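Local coordinates for protein post-proline cleaving enzyme (Rickettsia typhi, PDB 4HVT) that probably acts as a serine-type oligopeptidase of the prolyl oligopeptidase family, cleaving peptides after proline, at residues A[531-536]-A[617-622]; A[568-573]-A[626-631]. All coordinates share one frame; numbering follows the deposited sequence.

Contact 1: A[531-536]-A[617-622]; sequences QGIKRQ and PNDLLH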
ATOM      1  N   GLN A 531      -3.614  10.392 -16.072  1.00 12.93           N
ATOM      2  CA  GLN A 531      -2.562  11.068 -15.329  1.00 13.03           C
ATOM      3  C   GLN A 531      -2.569  12.589 -15.554  1.00 13.66           C
ATOM      4  O   GLN A 531      -2.888  13.085 -16.629  1.00 14.12           O
ATOM      5  CB  GLN A 531      -1.213  10.471 -15.705  1.00 12.90           C
ATOM      6  CG  GLN A 531      -0.076  10.902 -14.827  1.00 12.90           C
ATOM      7  CD  GLN A 531       1.243  10.269 -15.253  1.00 13.20           C
ATOM      8  OE1 GLN A 531       1.293   9.422 -16.161  1.00 13.34           O
ATOM      9  NE2 GLN A 531       2.349  10.746 -14.655  1.00 13.42           N
ATOM     10  N   GLY A 532      -2.202  13.343 -14.524  1.00 13.88           N
ATOM     11  CA  GLY A 532      -2.055  14.774 -14.682  1.00 14.16           C
ATOM     12  C   GLY A 532      -3.371  15.465 -15.040  1.00 15.03           C
ATOM     13  O   GLY A 532      -4.395  15.221 -14.410  1.00 15.45           O
ATOM     14  N   ILE A 533      -3.346  16.224 -16.102  1.00 15.46           N
ATOM     15  CA  ILE A 533      -4.515  16.991 -16.546  1.00 16.27           C
ATOM     16  C   ILE A 533      -5.566  16.078 -17.196  1.00 16.16           C
ATOM     17  O   ILE A 533      -6.601  16.559 -17.576  1.00 16.23           O
ATOM     18  CB  ILE A 533      -4.159  18.129 -17.538  1.00 17.27           C
ATOM     19  CG1 ILE A 533      -3.471  17.657 -18.821  1.00 17.94           C
ATOM     20  CG2 ILE A 533      -3.261  19.175 -16.895  1.00 17.44           C
ATOM     21  CD1 ILE A 533      -3.238  18.773 -19.858  1.00 19.42           C
ATOM     22  N   LYS A 534      -5.246  14.785 -17.373  1.00 15.65           N
ATOM     23  CA  LYS A 534      -6.231  13.825 -17.880  1.00 16.24           C
ATOM     24  C   LYS A 534      -6.999  13.157 -16.750  1.00 15.30           C
ATOM     25  O   LYS A 534      -7.736  12.198 -16.978  1.00 14.72           O
ATOM     26  CB  LYS A 534      -5.548  12.759 -18.719  1.00 17.06           C
ATOM     27  CG  LYS A 534      -4.924  13.256 -19.989  1.00 19.33           C
ATOM     28  CD  LYS A 534      -4.135  12.167 -20.688  1.00 20.97           C
ATOM     29  CE  LYS A 534      -3.513  12.716 -21.945  1.00 24.85           C
ATOM     30  NZ  LYS A 534      -3.173  11.565 -22.821  1.00 29.28           N
ATOM     31  N   ARG A 535      -6.894  13.693 -15.544  1.00 14.50           N
ATOM     32  CA  ARG A 535      -7.540  13.014 -14.404  1.00 13.73           C
ATOM     33  C   ARG A 535      -9.045  12.800 -14.578  1.00 14.06           C
ATOM     34  O   ARG A 535      -9.609  11.811 -14.061  1.00 13.69           O
ATOM     35  CB  ARG A 535      -7.304  13.737 -13.063  1.00 13.63           C
ATOM     36  CG  ARG A 535      -6.341  13.016 -12.111  1.00 12.77           C
ATOM     37  CD  ARG A 535      -6.902  11.675 -11.660  1.00 12.47           C
ATOM     38  NE  ARG A 535      -6.173  11.106 -10.514  1.00 11.75           N
ATOM     39  CZ  ARG A 535      -5.004  10.469 -10.608  1.00 11.22           C
ATOM     40  NH1 ARG A 535      -4.421  10.293 -11.773  1.00 11.19           N
ATOM     41  NH2 ARG A 535      -4.427  10.044  -9.500  1.00 10.88           N
ATOM     42  N   GLN A 536      -9.703  13.735 -15.261  1.00 14.37           N
ATOM     43  CA  GLN A 536     -11.140  13.554 -15.490  1.00 15.02           C
ATOM     44  C   GLN A 536     -11.531  12.228 -16.130  1.00 15.35           C
ATOM     45  O   GLN A 536     -12.674  11.755 -15.936  1.00 16.24           O
ATOM     46  CB  GLN A 536     -11.680  14.741 -16.300  1.00 15.52           C
ATOM     47  CG  GLN A 536     -13.174  14.725 -16.451  1.00 15.98           C
ATOM     48  CD  GLN A 536     -13.902  14.996 -15.125  1.00 16.00           C
ATOM     49  OE1 GLN A 536     -13.521  15.847 -14.354  1.00 16.00           O
ATOM     50  NE2 GLN A 536     -14.961  14.241 -14.861  1.00 16.34           N
ATOM     51  N   PRO A 617      -0.052  27.728 -15.075  1.00 15.24           N
ATOM     52  CA  PRO A 617      -1.412  28.139 -15.443  1.00 15.80           C
ATOM     53  C   PRO A 617      -2.258  27.044 -16.111  1.00 15.84           C
ATOM     54  O   PRO A 617      -3.426  26.853 -15.748  1.00 15.77           O
ATOM     55  CB  PRO A 617      -1.184  29.312 -16.385  1.00 16.54           C
ATOM     56  CG  PRO A 617       0.087  29.906 -15.985  1.00 16.33           C
ATOM     57  CD  PRO A 617       0.932  28.772 -15.418  1.00 15.51           C
ATOM     58  N   ASN A 618      -1.689  26.362 -17.093  1.00 15.96           N
ATOM     59  CA  ASN A 618      -2.505  25.374 -17.820  1.00 16.40           C
ATOM     60  C   ASN A 618      -2.895  24.223 -16.945  1.00 15.81           C
ATOM     61  O   ASN A 618      -4.033  23.770 -17.044  1.00 15.85           O
ATOM     62  CB  ASN A 618      -1.825  24.883 -19.084  1.00 16.96           C
ATOM     63  CG  ASN A 618      -2.797  24.198 -20.022  1.00 17.55           C
ATOM     64  OD1 ASN A 618      -3.612  24.869 -20.669  1.00 19.02           O
ATOM     65  ND2 ASN A 618      -2.676  22.871 -20.138  1.00 17.27           N
ATOM     66  N   ASP A 619      -2.021  23.754 -16.068  1.00 15.37           N
ATOM     67  CA  ASP A 619      -2.337  22.656 -15.170  1.00 14.92           C
ATOM     68  C   ASP A 619      -3.410  23.123 -14.199  1.00 14.81           C
ATOM     69  O   ASP A 619      -4.373  22.400 -13.917  1.00 14.25           O
ATOM     70  CB  ASP A 619      -1.124  22.200 -14.331  1.00 14.97           C
ATOM     71  CG  ASP A 619      -0.052  21.444 -15.138  1.00 15.71           C
ATOM     72  OD1 ASP A 619      -0.232  21.230 -16.366  1.00 18.02           O
ATOM     73  OD2 ASP A 619       1.013  21.061 -14.556  1.00 14.84           O
ATOM     74  N   LEU A 620      -3.241  24.341 -13.671  1.00 14.86           N
ATOM     75  CA  LEU A 620      -4.212  24.868 -12.724  1.00 15.27           C
ATOM     76  C   LEU A 620      -5.620  24.980 -13.342  1.00 16.29           C
ATOM     77  O   LEU A 620      -6.589  24.770 -12.657  1.00 15.76           O
ATOM     78  CB  LEU A 620      -3.755  26.224 -12.207  1.00 15.45           C
ATOM     79  CG  LEU A 620      -4.654  26.952 -11.235  1.00 15.58           C
ATOM     80  CD1 LEU A 620      -4.789  26.219  -9.927  1.00 15.12           C
ATOM     81  CD2 LEU A 620      -4.160  28.390 -11.019  1.00 16.07           C
ATOM     82  N   LEU A 621      -5.703  25.395 -14.616  1.00 17.23           N
ATOM     83  CA  LEU A 621      -6.977  25.503 -15.272  1.00 18.78           C
ATOM     84  C   LEU A 621      -7.722  24.185 -15.308  1.00 18.37           C
ATOM     85  O   LEU A 621      -8.938  24.163 -15.070  1.00 18.41           O
ATOM     86  CB  LEU A 621      -6.828  26.056 -16.703  1.00 20.17           C
ATOM     87  CG  LEU A 621      -6.637  27.526 -16.844  1.00 21.71           C
ATOM     88  CD1 LEU A 621      -6.273  27.876 -18.278  1.00 22.77           C
ATOM     89  CD2 LEU A 621      -7.904  28.269 -16.425  1.00 21.96           C
ATOM     90  N   HIS A 622      -7.005  23.087 -15.570  1.00 18.10           N
ATOM     91  CA  HIS A 622      -7.606  21.746 -15.590  1.00 18.26           C
ATOM     92  C   HIS A 622      -7.928  21.307 -14.192  1.00 17.28           C
ATOM     93  O   HIS A 622      -8.975  20.733 -13.938  1.00 17.06           O
ATOM     94  CB  HIS A 622      -6.678  20.747 -16.301  1.00 19.25           C
ATOM     95  CG  HIS A 622      -6.602  20.952 -17.773  1.00 21.53           C
ATOM     96  ND1 HIS A 622      -7.513  20.394 -18.653  1.00 23.96           N
ATOM     97  CD2 HIS A 622      -5.782  21.733 -18.517  1.00 23.08           C
ATOM     98  CE1 HIS A 622      -7.243  20.815 -19.878  1.00 25.39           C
ATOM     99  NE2 HIS A 622      -6.178  21.600 -19.823  1.00 25.58           N
TER

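Contact 2: A[568-573]-A[626-631]; sequences GGLLVS and YAPLEN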
ATOM      1  N   GLY A 568      -7.962   7.949  -3.579  1.00 10.98           N
ATOM      2  CA  GLY A 568      -9.367   7.551  -3.697  1.00 11.33           C
ATOM      3  C   GLY A 568     -10.267   8.522  -2.953  1.00 11.82           C
ATOM      4  O   GLY A 568     -11.443   8.611  -3.244  1.00 12.22           O
ATOM      5  N   GLY A 569      -9.715   9.241  -1.976  1.00 11.82           N
ATOM      6  CA  GLY A 569     -10.415  10.318  -1.312  1.00 12.32           C
ATOM      7  C   GLY A 569     -10.681  11.499  -2.216  1.00 12.54           C
ATOM      8  O   GLY A 569     -11.753  12.064  -2.145  1.00 12.98           O
ATOM      9  N   LEU A 570      -9.731  11.836  -3.106  1.00 11.95           N
ATOM     10  CA  LEU A 570      -9.999  12.794  -4.218  1.00 12.27           C
ATOM     11  C   LEU A 570     -11.087  12.328  -5.165  1.00 12.47           C
ATOM     12  O   LEU A 570     -12.038  13.049  -5.467  1.00 13.25           O
ATOM     13  CB  LEU A 570      -8.699  13.121  -4.990  1.00 12.04           C
ATOM     14  CG  LEU A 570      -8.796  14.005  -6.194  1.00 12.40           C
ATOM     15  CD1 LEU A 570      -9.382  15.362  -5.823  1.00 12.91           C
ATOM     16  CD2 LEU A 570      -7.477  14.133  -6.948  1.00 12.12           C
ATOM     17  N   LEU A 571     -10.965  11.072  -5.592  1.00 12.06           N
ATOM     18  CA  LEU A 571     -11.922  10.446  -6.471  1.00 12.04           C
ATOM     19  C   LEU A 571     -13.351  10.676  -5.954  1.00 12.45           C
ATOM     20  O   LEU A 571     -14.193  11.146  -6.669  1.00 13.21           O
ATOM     21  CB  LEU A 571     -11.643   8.976  -6.603  1.00 11.57           C
ATOM     22  CG  LEU A 571     -12.751   8.147  -7.291  1.00 11.88           C
ATOM     23  CD1 LEU A 571     -12.940   8.589  -8.729  1.00 12.26           C
ATOM     24  CD2 LEU A 571     -12.418   6.673  -7.203  1.00 11.60           C
ATOM     25  N   VAL A 572     -13.595  10.334  -4.699  1.00 12.36           N
ATOM     26  CA  VAL A 572     -14.964  10.317  -4.213  1.00 12.79           C
ATOM     27  C   VAL A 572     -15.484  11.716  -3.848  1.00 13.11           C
ATOM     28  O   VAL A 572     -16.662  11.946  -3.924  1.00 13.57           O
ATOM     29  CB  VAL A 572     -15.227   9.308  -3.063  1.00 12.76           C
ATOM     30  CG1 VAL A 572     -14.986   7.880  -3.481  1.00 12.34           C
ATOM     31  CG2 VAL A 572     -14.534   9.687  -1.775  1.00 12.66           C
ATOM     32  N   SER A 573     -14.604  12.638  -3.468  1.00 12.94           N
ATOM     33  CA  SER A 573     -14.983  14.011  -3.292  1.00 13.48           C
ATOM     34  C   SER A 573     -15.247  14.721  -4.613  1.00 14.13           C
ATOM     35  O   SER A 573     -16.126  15.589  -4.658  1.00 14.90           O
ATOM     36  CB  SER A 573     -13.995  14.756  -2.434  1.00 13.35           C
ATOM     37  OG  SER A 573     -12.685  14.781  -2.986  1.00 12.65           O
ATOM     38  N   TYR A 626     -12.146  20.304 -11.665  1.00 17.33           N
ATOM     39  CA  TYR A 626     -12.600  19.202 -10.842  1.00 16.56           C
ATOM     40  C   TYR A 626     -12.375  19.369  -9.376  1.00 16.24           C
ATOM     41  O   TYR A 626     -13.062  18.667  -8.582  1.00 16.23           O
ATOM     42  CB  TYR A 626     -12.045  17.850 -11.294  1.00 15.96           C
ATOM     43  CG  TYR A 626     -10.563  17.631 -11.052  1.00 14.92           C
ATOM     44  CD1 TYR A 626     -10.094  17.348  -9.788  1.00 14.57           C
ATOM     45  CD2 TYR A 626      -9.649  17.662 -12.106  1.00 15.00           C
ATOM     46  CE1 TYR A 626      -8.744  17.119  -9.553  1.00 14.26           C
ATOM     47  CE2 TYR A 626      -8.290  17.443 -11.872  1.00 14.66           C
ATOM     48  CZ  TYR A 626      -7.851  17.127 -10.608  1.00 14.26           C
ATOM     49  OH  TYR A 626      -6.484  16.910 -10.437  1.00 13.95           O
ATOM     50  N   ALA A 627     -11.447  20.244  -8.979  1.00 15.78           N
ATOM     51  CA  ALA A 627     -11.045  20.325  -7.582  1.00 15.57           C
ATOM     52  C   ALA A 627     -12.302  20.537  -6.720  1.00 16.30           C
ATOM     53  O   ALA A 627     -13.019  21.478  -6.963  1.00 16.62           O
ATOM     54  CB  ALA A 627     -10.034  21.447  -7.384  1.00 15.80           C
ATOM     55  N   PRO A 628     -12.560  19.651  -5.733  1.00 16.18           N
ATOM     56  CA  PRO A 628     -13.869  19.776  -5.017  1.00 17.22           C
ATOM     57  C   PRO A 628     -14.071  21.117  -4.347  1.00 18.16           C
ATOM     58  O   PRO A 628     -15.200  21.659  -4.384  1.00 20.09           O
ATOM     59  CB  PRO A 628     -13.833  18.619  -3.990  1.00 16.74           C
ATOM     60  CG  PRO A 628     -12.848  17.676  -4.532  1.00 15.89           C
ATOM     61  CD  PRO A 628     -11.816  18.456  -5.349  1.00 15.64           C
ATOM     62  N   LEU A 629     -13.017  21.726  -3.800  1.00 18.52           N
ATOM     63  CA  LEU A 629     -13.217  23.010  -3.047  1.00 19.51           C
ATOM     64  C   LEU A 629     -13.515  24.151  -3.975  1.00 20.38           C
ATOM     65  O   LEU A 629     -14.052  25.211  -3.525  1.00 20.37           O
ATOM     66  CB  LEU A 629     -11.993  23.366  -2.194  1.00 19.02           C
ATOM     67  CG  LEU A 629     -11.595  22.357  -1.109  1.00 18.58           C
ATOM     68  CD1 LEU A 629     -10.281  22.809  -0.478  1.00 18.44           C
ATOM     69  CD2 LEU A 629     -12.671  22.269  -0.053  1.00 19.36           C
ATOM     70  N   GLU A 630     -13.240  23.960  -5.268  1.00 20.90           N
ATOM     71  CA  GLU A 630     -13.557  24.947  -6.316  1.00 23.04           C
ATOM     72  C   GLU A 630     -14.921  24.720  -6.988  1.00 23.38           C
ATOM     73  O   GLU A 630     -15.345  25.516  -7.846  1.00 24.45           O
ATOM     74  CB  GLU A 630     -12.509  24.940  -7.413  1.00 23.78           C
ATOM     75  CG  GLU A 630     -11.140  25.405  -6.963  1.00 25.68           C
ATOM     76  CD  GLU A 630     -11.103  26.886  -6.584  1.00 27.16           C
ATOM     77  OE1 GLU A 630     -11.377  27.757  -7.454  1.00 32.38           O
ATOM     78  OE2 GLU A 630     -10.817  27.196  -5.409  1.00 27.30           O
ATOM     79  N   ASN A 631     -15.639  23.678  -6.599  1.00 22.35           N
ATOM     80  CA  ASN A 631     -16.858  23.294  -7.319  1.00 23.86           C
ATOM     81  C   ASN A 631     -17.914  22.909  -6.289  1.00 23.93           C
ATOM     82  O   ASN A 631     -18.613  21.947  -6.439  1.00 25.60           O
ATOM     83  CB  ASN A 631     -16.595  22.168  -8.332  1.00 23.26           C
ATOM     84  CG  ASN A 631     -15.735  22.643  -9.501  1.00 23.43           C
ATOM     85  OD1 ASN A 631     -16.247  23.256 -10.460  1.00 24.63           O
ATOM     86  ND2 ASN A 631     -14.429  22.465  -9.379  1.00 22.12           N
TER

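Contact 1: A[531-536]-A[617-622]
The imidazole of His-622 presents one face to Ile-533, whose CB sits over it 4.1 Å from the ring centroid and 27° off the normal, a CH-pi contact. Ile-533 CD1 follows the same side chain outward and lies above the plane near the rim, 4.1 Å from His-622 NE2. In the α/β-hydrolase domain of this prolyl oligopeptidase relative, a surface loop thereby docks one branched residue on helix 617-626. Asn-618, Asp-619 and His-622, on one side of the helix, receive it. The side chain of Asp-619 crosses that of Ile-533 at about a right angle, with OD1 3.7 Å from Ile-533 CG2, while the Asn-618 amide touches more lightly, its ND2 4.1 Å from Ile-533 CD1. The contact is made by packing and the CH-pi approach, without a hydrogen bond between the segments.

The loop delivers Ile-533 on a short 3-10 turn, in which Lys-534 N bonds Gln-531 O and Arg-535 N bonds Gly-532 O. With CG1 set between the backbone N and carbonyl carbon (chi1 59°), the longer branch runs along the same face to the rim on the NE2 side and CG2 is directed at the helix. Outside the pair, Asp-619 OD2 accepts a hydrogen bond from Asp-613 N, which helps to fix the carboxylate, and Arg-535 forms a salt bridge with Glu-610, tying the loop to helix 608-611. On the same side of the ring plane, Ile-533 CG2 reaches the root of the ring, 3.8 Å from His-622 CB.

Contact 2: A[568-573]-A[626-631]
Leu-570 lies at about a right angle to both Tyr-626 and Pro-628. Its CD1 fits between them, 4.0 Å from Pro-628 CD and 4.2 Å from Tyr-626 CE1, while CD2 adds a second, oblique approach to the same CE1. Its CG stands opposite the backbone N across the CA-CB bond (chi1 176°), which carries both methyls out from helix 567-578 to the turn. One helical turn on, Ser-573 packs against the neighbouring CG of the proline ring, 3.3 Å from its OG. Set between backbone N and carbonyl carbon (chi1 61°), that OG turns back to its own helix, where its one proton could serve either Gly-569 O or Leu-570 O. Residues 628-630 form a 3-10 turn; Asn-631 ND2 bonds Ala-627 O at 3.0 Å, from above the carbonyl plane, and also Lys-624 O of helix 617-626, while Glu-630 N reaches Ala-627 O from the opposite face.

All four touching residues are buried. Helix 567-578 leads from the probable nucleophile elbow of the α/β-hydrolase fold; Phe-539 of helix 536-551 meets the Tyr-626 ring edge-to-face, and Val-572 packs on Val-586 and Cys-588 of strand 585-589 in the central sheet.

The segments of the two contacts alternate along the chain, 531-536, 568-573, 617-622 and then 626-631, so the two contacts interlock in chain order. Their centres are 13 Å apart, within one hydrolase domain built on a mixed eight-stranded sheet. Contact 1 lies at the surface and contact 2 is buried. They meet at Tyr-626, whose CE2 packs 4.0 Å from Arg-535 CB. Helix 617-626 and the turn after it thus touch first the loop before helix 536-551 and then helix 567-578. The latter helix begins within a GxSxG pattern whose last glycine is Gly-568, consistent with the nucleophile elbow of this family, so contact 2 packs the helix that starts at the probable nucleophile elbow.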